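Local coordinates for cellulase (glycosyl hydrolase family 5) (Bacteroides ovatus, PDB 3ZMR), which cleaves internal beta-1,4-glucosidic linkages in the backbone of xyloglucan with retention of anomeric configuration, releasing xyloglucan oligosaccharides, at residues Y102-T108 with T295-Y301; R111-S115 with N329-L333; F160-K164 with A203-L209. All blocks are in the same frame, centred on the assembly; numbering follows the deposited sequence.

Three partly buried contacts illustrate how chemistry follows place in a TIM-barrel enzyme. Contacts 1 and 2, both away from the catalytic and substrate-binding residues, hold successive parts of one connection, between strand 85-91 of the N-terminal sheet and helix 115-122; they adjoin where Y301 O packs 3.7 Å from R330 CD. Contact 1, the more superficial, with five of thirteen touching residues exposed, relies on backbone bonding and aromatic surfaces. Contact 2, whose centre is about 14 Å from that of the chain, passes from a solvated arginine to a buried phenylalanine at the foot of a barrel strand. Contact 3 touches neither; it joins two neighbouring helices of the barrel's outer layer, is largely apolar and has no exposed residue among its touching nine.

Contact 1. Residues Y102-T108 with T295-Y301; sequences YIAPDNT and TGGRNHY
The amide of G297 gives the strongest bond: G297 N donates to I103 O at 2.9 Å, and more weakly to A104 O at 3.1 Å. Two weak backbone bonds flank it, I103 N to T295 O at 3.4 Å and D106 N to G297 O at 3.2 Å. Residues 102-106 are extended, and 102-105 run parallel to 295-297, with a single beta bridge between I103 and G296 (CA-CA 5.1 Å); the chain turns at N107. R298, its side chain extended after an m chi1, donates weakly from NE to T108 O at 2.9 Å. A water accepts from R298 NH2 at 3.0 Å, and R298 NH1 forms a long salt bridge with D106 OD2 at 3.7 Å, with OD2 over the guanidinium face, so that only the charges interact. D106 OD1 closes an Asx turn by accepting from T108 N (2.9 Å) and T108 OG1 (2.6 Å). The connection from the N-terminal sheet to the barrel here lies along the loop joining helix 275-293 to strand 304-307. G296 and G297 both have positive phi (66° and 55°); a CB on G296 would clash with I103 O and the Y102 ring. Residues 298-300 adopt helical angles, with H300 N bonded to G297 O at 3.1 Å. This turn presents two rings to 105-107: P105 CG sits over the face of the H300 ring (chi1 t), 3.8 Å from its centroid, a CH-pi contact, and Y301 (chi1 m) takes N107 CB over its face, 4.2 Å from its centroid.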
loop_
_atom_site.group_PDB
_atom_site.type_symbol
_atom_site.label_atom_id
_atom_site.label_comp_id
_atom_site.label_asym_id
_atom_site.label_seq_id
_atom_site.Cartn_x
_atom_site.Cartn_y
_atom_site.Cartn_z
ATOM N N TYR A 102 -4.385 20.560 -13.143
ATOM C CA TYR A 102 -2.980 20.191 -13.358
ATOM C C TYR A 102 -2.067 21.409 -13.434
ATOM O O TYR A 102 -2.379 22.412 -14.084
ATOM C CB TYR A 102 -2.845 19.398 -14.644
ATOM C CG TYR A 102 -1.447 19.015 -15.042
ATOM C CD1 TYR A 102 -0.812 17.880 -14.531
ATOM C CD2 TYR A 102 -0.762 19.782 -15.977
ATOM C CE1 TYR A 102 0.461 17.523 -14.978
ATOM C CE2 TYR A 102 0.498 19.446 -16.407
ATOM C CZ TYR A 102 1.115 18.335 -15.894
ATOM O OH TYR A 102 2.355 17.988 -16.368
ATOM N N ILE A 103 -0.909 21.287 -12.810
ATOM C CA ILE A 103 0.159 22.235 -13.014
ATOM C C ILE A 103 1.425 21.455 -13.357
ATOM O O ILE A 103 1.560 20.273 -13.050
ATOM C CB ILE A 103 0.387 23.179 -11.806
ATOM C CG1 ILE A 103 0.917 22.417 -10.594
ATOM C CG2 ILE A 103 -0.879 23.983 -11.480
ATOM C CD1 ILE A 103 1.200 23.313 -9.376
ATOM N N ALA A 104 2.371 22.128 -14.000
ATOM C CA ALA A 104 3.556 21.476 -14.504
ATOM C C ALA A 104 4.342 20.809 -13.367
ATOM O O ALA A 104 4.310 21.283 -12.219
ATOM C CB ALA A 104 4.440 22.475 -15.191
ATOM N N PRO A 105 5.088 19.749 -13.678
ATOM C CA PRO A 105 5.920 19.116 -12.654
ATOM C C PRO A 105 6.869 20.143 -12.023
ATOM O O PRO A 105 7.390 21.046 -12.690
ATOM C CB PRO A 105 6.660 18.039 -13.442
ATOM C CG PRO A 105 5.668 17.646 -14.502
ATOM C CD PRO A 105 5.135 18.986 -14.933
ATOM N N ASP A 106 7.121 19.954 -10.737
ATOM C CA ASP A 106 7.956 20.864 -9.929
ATOM C C ASP A 106 8.788 20.032 -8.981
ATOM O O ASP A 106 8.242 19.326 -8.133
ATOM C CB ASP A 106 7.055 21.859 -9.168
ATOM C CG ASP A 106 7.806 22.944 -8.413
ATOM O OD1 ASP A 106 9.047 22.873 -8.312
ATOM O OD2 ASP A 106 7.127 23.868 -7.919
ATOM N N ASN A 107 10.105 20.061 -9.127
ATOM C CA ASN A 107 10.993 19.331 -8.218
ATOM C C ASN A 107 11.505 20.113 -7.008
ATOM O O ASN A 107 12.424 19.664 -6.312
ATOM C CB ASN A 107 12.151 18.706 -8.986
ATOM C CG ASN A 107 13.181 19.714 -9.435
ATOM O OD1 ASN A 107 13.083 20.877 -9.131
ATOM N ND2 ASN A 107 14.194 19.245 -10.128
ATOM N N THR A 108 10.889 21.253 -6.738
ATOM C CA THR A 108 11.255 22.043 -5.561
ATOM C C THR A 108 11.038 21.215 -4.303
ATOM O O THR A 108 9.933 20.742 -4.049
ATOM C CB THR A 108 10.478 23.361 -5.482
ATOM O OG1 THR A 108 10.687 24.091 -6.691
ATOM C CG2 THR A 108 10.959 24.197 -4.306
ATOM N N THR A 295 -2.427 15.477 -10.843
ATOM C CA THR A 295 -2.423 16.840 -10.282
ATOM C C THR A 295 -1.149 17.632 -10.583
ATOM O O THR A 295 -1.101 18.864 -10.459
ATOM C CB THR A 295 -2.728 16.857 -8.774
ATOM O OG1 THR A 295 -1.682 16.241 -8.027
ATOM C CG2 THR A 295 -4.054 16.173 -8.483
ATOM N N GLY A 296 -0.096 16.920 -10.937
ATOM C CA GLY A 296 1.156 17.543 -11.287
ATOM C C GLY A 296 1.850 18.257 -10.158
ATOM O O GLY A 296 1.741 17.873 -8.990
ATOM N N GLY A 297 2.586 19.322 -10.473
ATOM C CA GLY A 297 3.401 20.007 -9.482
ATOM C C GLY A 297 4.352 19.040 -8.792
ATOM O O GLY A 297 4.899 18.109 -9.403
ATOM N N ARG A 298 4.568 19.249 -7.501
ATOM C CA ARG A 298 5.440 18.345 -6.737
ATOM C C ARG A 298 4.854 16.923 -6.641
ATOM O O ARG A 298 5.582 15.964 -6.352
ATOM C CB ARG A 298 5.673 18.910 -5.350
ATOM C CG ARG A 298 6.548 20.162 -5.332
ATOM C CD ARG A 298 6.604 20.674 -3.918
ATOM N NE ARG A 298 7.305 21.926 -3.663
ATOM C CZ ARG A 298 6.835 23.133 -3.905
ATOM N NH1 ARG A 298 5.692 23.332 -4.570
ATOM N NH2 ARG A 298 7.554 24.182 -3.471
ATOM N N ASN A 299 3.540 16.794 -6.849
ATOM C CA ASN A 299 2.896 15.488 -6.835
ATOM C C ASN A 299 3.326 14.595 -8.002
ATOM O O ASN A 299 3.131 13.401 -7.990
ATOM C CB ASN A 299 1.380 15.601 -6.822
ATOM C CG ASN A 299 0.835 16.077 -5.482
ATOM O OD1 ASN A 299 1.501 16.021 -4.435
ATOM N ND2 ASN A 299 -0.382 16.527 -5.509
ATOM N N HIS A 300 3.942 15.181 -9.010
ATOM C CA HIS A 300 4.571 14.399 -10.081
ATOM C C HIS A 300 5.701 13.524 -9.542
ATOM O O HIS A 300 5.879 12.407 -9.990
ATOM C CB HIS A 300 5.108 15.352 -11.156
ATOM C CG HIS A 300 5.748 14.670 -12.329
ATOM N ND1 HIS A 300 5.006 14.141 -13.350
ATOM C CD2 HIS A 300 7.044 14.397 -12.625
ATOM C CE1 HIS A 300 5.812 13.618 -14.261
ATOM N NE2 HIS A 300 7.052 13.751 -13.841
ATOM N N TYR A 301 6.410 14.044 -8.537
ATOM C CA TYR A 301 7.620 13.442 -7.990
ATOM C C TYR A 301 7.460 12.796 -6.609
ATOM O O TYR A 301 8.397 12.146 -6.119
ATOM C CB TYR A 301 8.700 14.515 -7.865
ATOM C CG TYR A 301 9.178 15.084 -9.184
ATOM C CD1 TYR A 301 9.981 14.323 -10.055
ATOM C CD2 TYR A 301 8.849 16.376 -9.576
ATOM C CE1 TYR A 301 10.467 14.833 -11.252
ATOM C CE2 TYR A 301 9.326 16.886 -10.774
ATOM C CZ TYR A 301 10.113 16.100 -11.596
ATOM O OH TYR A 301 10.576 16.625 -12.774
HETATM O O HOH W 1 9.338 22.857 -1.462
#

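Contact 2. Residues R111-S115 with N329-L333; sequences RDLTS and NRIFL
The two segments run 59° apart end to end, with T114 nearest N329 (CA-CA 5.3 Å) and S115 nearest R330 (CA-CA 5.0 Å); D112 centres an inverse gamma turn. N329, in left-handed conformation (phi/psi 61/47), accepts at its O from S115 N at 2.9 Å, where T114, the N-cap, starts helix 115-122. R330 (chi1 and chi2 m, chi3 t) starts away from 111-115 but brings its guanidinium back to it: L113 O lies over the guanidinium face, 2.9 Å from R330 CZ, at an angle that makes no hydrogen bond. R330 NH2 makes a long salt bridge to D112 OD1 at 3.7 Å; a water bridges the pair. S115 OG, which bonds to H303, rests 3.1 Å from R330 C. I331 begins the strand, its CB pointing away. F332 packs its CE1 3.6 Å from S115 CB. S119 and M122 also touch the F332 side chain, which ties helix 115-122 to the N-terminal end of strand 331-337, at the base of the TIM barrel opposite the catalytic end.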
loop_
_atom_site.group_PDB
_atom_site.type_symbol
_atom_site.label_atom_id
_atom_site.label_comp_id
_atom_site.label_asym_id
_atom_site.label_seq_id
_atom_site.Cartn_x
_atom_site.Cartn_y
_atom_site.Cartn_z
ATOM N N ARG A 111 14.038 15.830 -3.672
ATOM C CA ARG A 111 15.406 15.361 -3.908
ATOM C C ARG A 111 15.444 14.279 -4.974
ATOM O O ARG A 111 14.507 13.494 -5.131
ATOM C CB ARG A 111 16.012 14.836 -2.624
ATOM C CG ARG A 111 16.219 15.936 -1.576
ATOM C CD ARG A 111 16.531 15.321 -0.221
ATOM N NE ARG A 111 15.311 14.793 0.374
ATOM C CZ ARG A 111 15.250 14.163 1.536
ATOM N NH1 ARG A 111 16.361 13.888 2.234
ATOM N NH2 ARG A 111 14.062 13.810 1.996
ATOM N N ASP A 112 16.567 14.215 -5.690
ATOM C CA ASP A 112 16.765 13.189 -6.697
ATOM C C ASP A 112 17.211 11.885 -6.021
ATOM O O ASP A 112 18.392 11.464 -6.091
ATOM C CB ASP A 112 17.802 13.635 -7.728
ATOM C CG ASP A 112 17.848 12.727 -8.930
ATOM O OD1 ASP A 112 16.939 11.916 -9.140
ATOM O OD2 ASP A 112 18.796 12.868 -9.707
ATOM N N LEU A 113 16.237 11.242 -5.376
ATOM C CA LEU A 113 16.423 9.994 -4.628
ATOM C C LEU A 113 15.344 9.004 -5.033
ATOM O O LEU A 113 14.173 9.375 -5.112
ATOM C CB LEU A 113 16.306 10.267 -3.124
ATOM C CG LEU A 113 17.362 11.168 -2.484
ATOM C CD1 LEU A 113 16.982 11.471 -1.052
ATOM C CD2 LEU A 113 18.731 10.493 -2.580
ATOM N N THR A 114 15.724 7.756 -5.272
ATOM C CA THR A 114 14.741 6.706 -5.464
ATOM C C THR A 114 13.995 6.481 -4.137
ATOM O O THR A 114 14.487 6.846 -3.075
ATOM C CB THR A 114 15.353 5.384 -5.899
ATOM O OG1 THR A 114 16.186 4.935 -4.834
ATOM C CG2 THR A 114 16.150 5.538 -7.186
ATOM N N SER A 115 12.804 5.893 -4.217
ATOM C CA SER A 115 12.100 5.502 -2.996
ATOM C C SER A 115 12.993 4.608 -2.133
ATOM O O SER A 115 12.982 4.704 -0.905
ATOM C CB SER A 115 10.763 4.880 -3.303
ATOM O OG SER A 115 9.888 5.861 -3.814
ATOM N N ASN A 329 10.737 4.861 -10.065
ATOM C CA ASN A 329 11.259 4.511 -8.730
ATOM C C ASN A 329 10.787 5.507 -7.639
ATOM O O ASN A 329 11.610 5.995 -6.820
ATOM C CB ASN A 329 12.800 4.404 -8.742
ATOM C CG ASN A 329 13.301 3.406 -9.746
ATOM O OD1 ASN A 329 14.201 3.719 -10.530
ATOM N ND2 ASN A 329 12.746 2.234 -9.746
ATOM N N ARG A 330 9.479 5.811 -7.654
ATOM C CA ARG A 330 8.888 6.689 -6.637
ATOM C C ARG A 330 7.681 6.035 -5.953
ATOM O O ARG A 330 6.756 6.740 -5.489
ATOM C CB ARG A 330 8.518 8.055 -7.211
ATOM C CG ARG A 330 9.696 8.914 -7.672
ATOM C CD ARG A 330 10.670 9.222 -6.542
ATOM N NE ARG A 330 11.690 10.222 -6.902
ATOM C CZ ARG A 330 12.792 9.959 -7.608
ATOM N NH1 ARG A 330 13.055 8.714 -8.021
ATOM N NH2 ARG A 330 13.648 10.948 -7.867
ATOM N N ILE A 331 7.709 4.702 -5.871
ATOM C CA ILE A 331 6.672 3.911 -5.205
ATOM C C ILE A 331 7.262 2.955 -4.161
ATOM O O ILE A 331 8.256 2.250 -4.379
ATOM C CB ILE A 331 5.801 3.120 -6.203
ATOM C CG1 ILE A 331 5.003 4.114 -7.090
ATOM C CG2 ILE A 331 4.817 2.204 -5.457
ATOM C CD1 ILE A 331 4.179 3.532 -8.196
ATOM N N PHE A 332 6.620 2.966 -2.996
ATOM C CA PHE A 332 6.848 1.980 -1.924
ATOM C C PHE A 332 5.692 0.967 -1.891
ATOM O O PHE A 332 4.541 1.341 -2.165
ATOM C CB PHE A 332 6.758 2.629 -0.535
ATOM C CG PHE A 332 7.916 3.502 -0.122
ATOM C CD1 PHE A 332 8.115 4.775 -0.648
ATOM C CD2 PHE A 332 8.741 3.087 0.921
ATOM C CE1 PHE A 332 9.162 5.587 -0.187
ATOM C CE2 PHE A 332 9.780 3.875 1.384
ATOM C CZ PHE A 332 10.004 5.135 0.842
ATOM N N LEU A 333 5.986 -0.247 -1.429
ATOM C CA LEU A 333 4.964 -1.214 -1.011
ATOM C C LEU A 333 4.757 -1.095 0.498
ATOM O O LEU A 333 5.724 -0.878 1.258
ATOM C CB LEU A 333 5.442 -2.645 -1.307
ATOM C CG LEU A 333 4.592 -3.794 -0.759
ATOM C CD1 LEU A 333 3.244 -3.838 -1.452
ATOM C CD2 LEU A 333 5.298 -5.103 -1.006
HETATM O O HOH W 2 12.670 14.189 -7.725
HETATM O O HOH W 3 16.496 9.438 -8.357
#

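Contact 3. Residues F160-K164 with A203-L209; sequences FEGIK and AALDAGL
This is mainly apolar packing between neighbouring helices in the outer layer of the barrel, where the last turn of helix 191-206 and the turn beyond it meet helix 157-165. F160 (chi1 m) points at the partner and lays a ring face on A204, whose CB stands 3.6 Å from the ring centroid in a CH-pi contact. Around it, F160 CD2 reaches A203 CB at 3.9 Å, F160 CB meets A207 CB at 3.8 Å, and F160 CD1 is 4.0 Å from L209 CD1. I163 CG2 extends the patch to L209 CD2 at 4.1 Å. The closest CA pair is E161 and A207, at 5.3 Å, with F160 and A204 at 5.4 Å. G208 is the first residue to leave helical phi/psi, with phi 98°, in a Schellman motif: L209 N bonds to A204 O at 3.2 Å and G208 N to L205 O at 3.0 Å. Its carbonyl accepts from K164, bent at chi2 (p), K164 NZ to G208 O at 2.9 Å; D169 is a second partner of this ammonium. V171 of strand 170-173 lies against F160, A204 and L209, so the two helices pack together on that strand, as in consecutive beta-alpha units of the (beta/alpha)8 barrel.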
loop_
_atom_site.group_PDB
_atom_site.type_symbol
_atom_site.label_atom_id
_atom_site.label_comp_id
_atom_site.label_asym_id
_atom_site.label_seq_id
_atom_site.Cartn_x
_atom_site.Cartn_y
_atom_site.Cartn_z
ATOM N N PHE A 160 4.686 15.616 18.398
ATOM C CA PHE A 160 5.608 15.356 17.280
ATOM C C PHE A 160 7.050 15.623 17.649
ATOM O O PHE A 160 7.933 14.884 17.223
ATOM C CB PHE A 160 5.195 16.130 16.025
ATOM C CG PHE A 160 3.875 15.658 15.463
ATOM C CD1 PHE A 160 3.704 14.316 15.082
ATOM C CD2 PHE A 160 2.788 16.533 15.316
ATOM C CE1 PHE A 160 2.504 13.873 14.553
ATOM C CE2 PHE A 160 1.582 16.078 14.796
ATOM C CZ PHE A 160 1.440 14.763 14.408
ATOM N N GLU A 161 7.288 16.662 18.454
ATOM C CA GLU A 161 8.625 16.924 18.967
ATOM C C GLU A 161 9.147 15.790 19.855
ATOM O O GLU A 161 10.313 15.418 19.787
ATOM C CB GLU A 161 8.681 18.262 19.709
ATOM C CG GLU A 161 8.544 19.440 18.766
ATOM C CD GLU A 161 8.523 20.774 19.448
ATOM O OE1 GLU A 161 8.198 20.847 20.660
ATOM O OE2 GLU A 161 8.809 21.762 18.733
ATOM N N GLY A 162 8.254 15.207 20.647
ATOM C CA GLY A 162 8.638 14.085 21.511
ATOM C C GLY A 162 8.978 12.846 20.711
ATOM O O GLY A 162 9.921 12.108 21.017
ATOM N N ILE A 163 8.181 12.591 19.668
ATOM C CA ILE A 163 8.445 11.469 18.747
ATOM C C ILE A 163 9.835 11.596 18.126
ATOM O O ILE A 163 10.638 10.637 18.128
ATOM C CB ILE A 163 7.320 11.341 17.695
ATOM C CG1 ILE A 163 6.019 10.848 18.354
ATOM C CG2 ILE A 163 7.727 10.436 16.520
ATOM C CD1 ILE A 163 4.805 11.048 17.456
ATOM N N LYS A 164 10.132 12.785 17.593
ATOM C CA LYS A 164 11.442 13.036 17.003
ATOM C C LYS A 164 12.578 12.886 18.011
ATOM O O LYS A 164 13.586 12.245 17.752
ATOM C CB LYS A 164 11.465 14.415 16.382
ATOM C CG LYS A 164 12.768 14.808 15.692
ATOM C CD LYS A 164 12.926 14.174 14.328
ATOM C CE LYS A 164 14.286 14.509 13.727
ATOM N NZ LYS A 164 14.405 13.930 12.384
ATOM N N ALA A 203 2.663 20.469 11.594
ATOM C CA ALA A 203 3.352 20.328 12.902
ATOM C C ALA A 203 4.367 19.172 12.892
ATOM O O ALA A 203 5.476 19.295 13.388
ATOM C CB ALA A 203 2.325 20.125 14.003
ATOM N N ALA A 204 3.979 18.056 12.269
ATOM C CA ALA A 204 4.867 16.890 12.202
ATOM C C ALA A 204 6.102 17.200 11.335
ATOM O O ALA A 204 7.239 16.858 11.666
ATOM C CB ALA A 204 4.118 15.691 11.664
ATOM N N LEU A 205 5.863 17.817 10.189
ATOM C CA LEU A 205 6.962 18.190 9.317
ATOM C C LEU A 205 7.911 19.200 9.980
ATOM O O LEU A 205 9.136 19.115 9.862
ATOM C CB LEU A 205 6.417 18.771 8.013
ATOM C CG LEU A 205 5.759 17.754 7.053
ATOM C CD1 LEU A 205 5.018 18.510 5.959
ATOM C CD2 LEU A 205 6.721 16.744 6.449
ATOM N N ASP A 206 7.319 20.190 10.635
ATOM C CA ASP A 206 8.121 21.213 11.330
ATOM C C ASP A 206 8.990 20.635 12.466
ATOM O O ASP A 206 10.042 21.174 12.790
ATOM C CB ASP A 206 7.262 22.364 11.849
ATOM C CG ASP A 206 6.634 23.220 10.729
ATOM O OD1 ASP A 206 7.024 23.114 9.556
ATOM O OD2 ASP A 206 5.737 24.031 11.048
ATOM N N ALA A 207 8.529 19.527 13.057
ATOM C CA ALA A 207 9.281 18.782 14.064
ATOM C C ALA A 207 10.422 17.961 13.502
ATOM O O ALA A 207 11.202 17.388 14.232
ATOM C CB ALA A 207 8.341 17.906 14.888
ATOM N N GLY A 208 10.497 17.879 12.183
ATOM C CA GLY A 208 11.603 17.216 11.524
ATOM C C GLY A 208 11.307 15.787 11.108
ATOM O O GLY A 208 12.223 15.032 10.824
ATOM N N LEU A 209 10.037 15.424 11.072
ATOM C CA LEU A 209 9.646 14.058 10.694
ATOM C C LEU A 209 9.267 13.897 9.216
ATOM O O LEU A 209 8.739 14.825 8.595
ATOM C CB LEU A 209 8.444 13.654 11.544
ATOM C CG LEU A 209 8.689 13.601 13.056
ATOM C CD1 LEU A 209 7.352 13.539 13.776
ATOM C CD2 LEU A 209 9.557 12.379 13.392
#